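Local coordinates for M152 protein (Murid herpesvirus 1, PDB 4G59) that probably binds RAE-1 ligands of the NKG2D receptor through an MHC class I-like fold, helping the virus evade natural killer cells, at residues T24-R29 / V96-C101. Numbering follows the deposited sequence.
Sequences TFISYR and VFEYRC
Pairing of Phe25 with Tyr99 and of Ser27 with Phe97 joins the two middle strands of the MHC class I-like platform, the antiparallel eight-stranded sheet beneath its helices. Segments 24-29 and 96-101 run antiparallel, at 171°, and the seam between them is where the two halves of the platform meet. Phe25 and Tyr99 exchange N-H...O bonds, Phe25 N to Tyr99 O at 2.8 Å and Tyr99 N back to Phe25 O at 2.8 Å, the second nearly straight at the hydrogen (177°). Two residues on, Ser27 N reaches Phe97 O at 2.9 Å, and Phe97 N gives the other half of that ring to Ser27 O. Alpha carbons of the non-hydrogen-bonded pairs add CA-H...O contacts, among them Thr24 CA to Tyr99 O at 3.2 Å.

Phe25, Ser27, Phe97 and Tyr99 share the helix-facing side. Phe25 and Tyr99 both turn their rings to Phe73 of helix 68-89, Phe97 meets Phe80 edge-to-face, and Ser27 OG hydrogen-bonds with His37 ND1 of the adjacent strand 34-40. The Tyr99 hydroxyl ties the sheet by hydrogen bonds to Gln77 of helix 68-89 and to the backbone N of Ser152, just before helix 154-158; Phe25 O lies in the plane of the Tyr99 ring, at its edge, nearest CD2 (3.7 Å).

Thr24, Ile26, Tyr28, Val96, Glu98 and Arg100 line the other face, where Tyr28 also packs on an aromatic residue of another chain. Glu98 CG, anti to its backbone N (chi1 -170°), lies 3.6 Å from Thr24 CG2 and also touches Ile26 CG1; the Glu98 chain runs alongside Ile26, both leading off in one direction. Val96 divides its two methyls between neighbours: CG1 meets Ile26 CG2 at 3.6 Å, while CG2 approaches the Tyr28 ring obliquely, 3.5 Å from CD1.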
loop_
_atom_site.group_PDB
_atom_site.type_symbol
_atom_site.label_atom_id
_atom_site.label_comp_id
_atom_site.label_asym_id
_atom_site.label_seq_id
_atom_site.Cartn_x
_atom_site.Cartn_y
_atom_site.Cartn_z
ATOM N N THR B 24 3.262 7.816 15.262
ATOM C CA THR B 24 3.902 6.604 14.756
ATOM C C THR B 24 4.934 6.955 13.687
ATOM O O THR B 24 4.570 7.519 12.641
ATOM C CB THR B 24 2.869 5.629 14.181
ATOM O OG1 THR B 24 2.032 5.163 15.239
ATOM C CG2 THR B 24 3.555 4.420 13.572
ATOM N N PHE B 25 6.211 6.631 13.941
ATOM C CA PHE B 25 7.272 6.890 12.966
ATOM C C PHE B 25 7.563 5.589 12.246
ATOM O O PHE B 25 7.979 4.601 12.886
ATOM C CB PHE B 25 8.539 7.388 13.650
ATOM C CG PHE B 25 8.393 8.733 14.318
ATOM C CD1 PHE B 25 8.857 9.880 13.699
ATOM C CD2 PHE B 25 7.788 8.856 15.569
ATOM C CE1 PHE B 25 8.725 11.119 14.299
ATOM C CE2 PHE B 25 7.653 10.109 16.171
ATOM C CZ PHE B 25 8.118 11.237 15.529
ATOM N N ILE B 26 7.349 5.561 10.929
ATOM C CA ILE B 26 7.564 4.317 10.190
ATOM C C ILE B 26 8.728 4.409 9.214
ATOM O O ILE B 26 8.851 5.391 8.467
ATOM C CB ILE B 26 6.301 3.830 9.462
ATOM C CG1 ILE B 26 5.247 3.388 10.481
ATOM C CG2 ILE B 26 6.603 2.633 8.593
ATOM C CD1 ILE B 26 3.866 3.262 9.897
ATOM N N SER B 27 9.595 3.395 9.239
ATOM C CA SER B 27 10.717 3.339 8.318
ATOM C C SER B 27 10.774 1.991 7.618
ATOM O O SER B 27 10.863 0.916 8.256
ATOM C CB SER B 27 12.031 3.664 9.021
ATOM O OG SER B 27 12.148 5.053 9.201
ATOM N N TYR B 28 10.714 2.076 6.298
ATOM C CA TYR B 28 10.686 0.916 5.432
ATOM C C TYR B 28 11.896 0.967 4.532
ATOM O O TYR B 28 12.008 1.866 3.665
ATOM C CB TYR B 28 9.424 0.973 4.564
ATOM C CG TYR B 28 9.365 -0.061 3.450
ATOM C CD1 TYR B 28 9.749 -1.377 3.667
ATOM C CD2 TYR B 28 8.878 0.275 2.187
ATOM C CE1 TYR B 28 9.682 -2.317 2.661
ATOM C CE2 TYR B 28 8.803 -0.677 1.173
ATOM C CZ TYR B 28 9.207 -1.964 1.421
ATOM O OH TYR B 28 9.139 -2.910 0.412
ATOM N N ARG B 29 12.796 0.009 4.722
ATOM C CA ARG B 29 13.928 -0.127 3.823
ATOM C C ARG B 29 13.572 -1.080 2.704
ATOM O O ARG B 29 13.349 -2.271 2.926
ATOM C CB ARG B 29 15.172 -0.626 4.543
ATOM C CG ARG B 29 16.379 -0.631 3.631
ATOM C CD ARG B 29 17.604 -1.183 4.312
ATOM N NE ARG B 29 18.791 -0.833 3.544
ATOM C CZ ARG B 29 19.275 -1.571 2.550
ATOM N NH1 ARG B 29 18.684 -2.717 2.203
ATOM N NH2 ARG B 29 20.355 -1.157 1.904
ATOM N N VAL B 96 10.623 -3.443 7.794
ATOM C CA VAL B 96 10.012 -2.213 8.327
ATOM C C VAL B 96 10.230 -2.090 9.829
ATOM O O VAL B 96 10.094 -3.071 10.567
ATOM C CB VAL B 96 8.469 -2.124 8.039
ATOM C CG1 VAL B 96 7.895 -0.762 8.477
ATOM C CG2 VAL B 96 8.166 -2.372 6.584
ATOM N N PHE B 97 10.534 -0.878 10.282
ATOM C CA PHE B 97 10.485 -0.572 11.716
ATOM C C PHE B 97 9.426 0.473 12.025
ATOM O O PHE B 97 9.366 1.530 11.386
ATOM C CB PHE B 97 11.854 -0.112 12.231
ATOM C CG PHE B 97 12.796 -1.249 12.479
ATOM C CD1 PHE B 97 12.837 -1.874 13.732
ATOM C CD2 PHE B 97 13.613 -1.735 11.462
ATOM C CE1 PHE B 97 13.686 -2.939 13.976
ATOM C CE2 PHE B 97 14.468 -2.820 11.715
ATOM C CZ PHE B 97 14.500 -3.413 12.979
ATOM N N GLU B 98 8.607 0.175 13.025
ATOM C CA GLU B 98 7.513 1.051 13.413
ATOM C C GLU B 98 7.686 1.498 14.865
ATOM O O GLU B 98 7.682 0.659 15.780
ATOM C CB GLU B 98 6.221 0.279 13.267
ATOM C CG GLU B 98 4.979 1.090 13.388
ATOM C CD GLU B 98 3.815 0.394 12.728
ATOM O OE1 GLU B 98 3.991 -0.091 11.582
ATOM O OE2 GLU B 98 2.744 0.324 13.369
ATOM N N TYR B 99 7.854 2.803 15.080
ATOM C CA TYR B 99 7.935 3.354 16.430
ATOM C C TYR B 99 6.634 4.059 16.805
ATOM O O TYR B 99 6.331 5.129 16.279
ATOM C CB TYR B 99 9.092 4.349 16.533
ATOM C CG TYR B 99 10.455 3.766 16.226
ATOM C CD1 TYR B 99 11.306 3.344 17.246
ATOM C CD2 TYR B 99 10.890 3.641 14.917
ATOM C CE1 TYR B 99 12.566 2.817 16.953
ATOM C CE2 TYR B 99 12.120 3.129 14.620
ATOM C CZ TYR B 99 12.963 2.717 15.633
ATOM O OH TYR B 99 14.196 2.211 15.298
ATOM N N ARG B 100 5.852 3.467 17.701
ATOM C CA ARG B 100 4.627 4.120 18.132
ATOM C C ARG B 100 4.905 4.827 19.454
ATOM O O ARG B 100 5.072 4.166 20.487
ATOM C CB ARG B 100 3.492 3.116 18.270
ATOM C CG ARG B 100 2.142 3.768 18.464
ATOM C CD ARG B 100 1.001 2.802 18.165
ATOM N NE ARG B 100 -0.233 3.184 18.847
ATOM C CZ ARG B 100 -0.473 2.908 20.125
ATOM N NH1 ARG B 100 0.440 2.262 20.843
ATOM N NH2 ARG B 100 -1.612 3.279 20.687
ATOM N N CYS B 101 4.977 6.162 19.425
ATOM C CA CYS B 101 5.438 6.912 20.605
ATOM C C CYS B 101 4.393 7.842 21.207
ATOM O O CYS B 101 3.768 8.623 20.490
ATOM C CB CYS B 101 6.682 7.746 20.280
ATOM S SG CYS B 101 8.124 6.831 19.713
#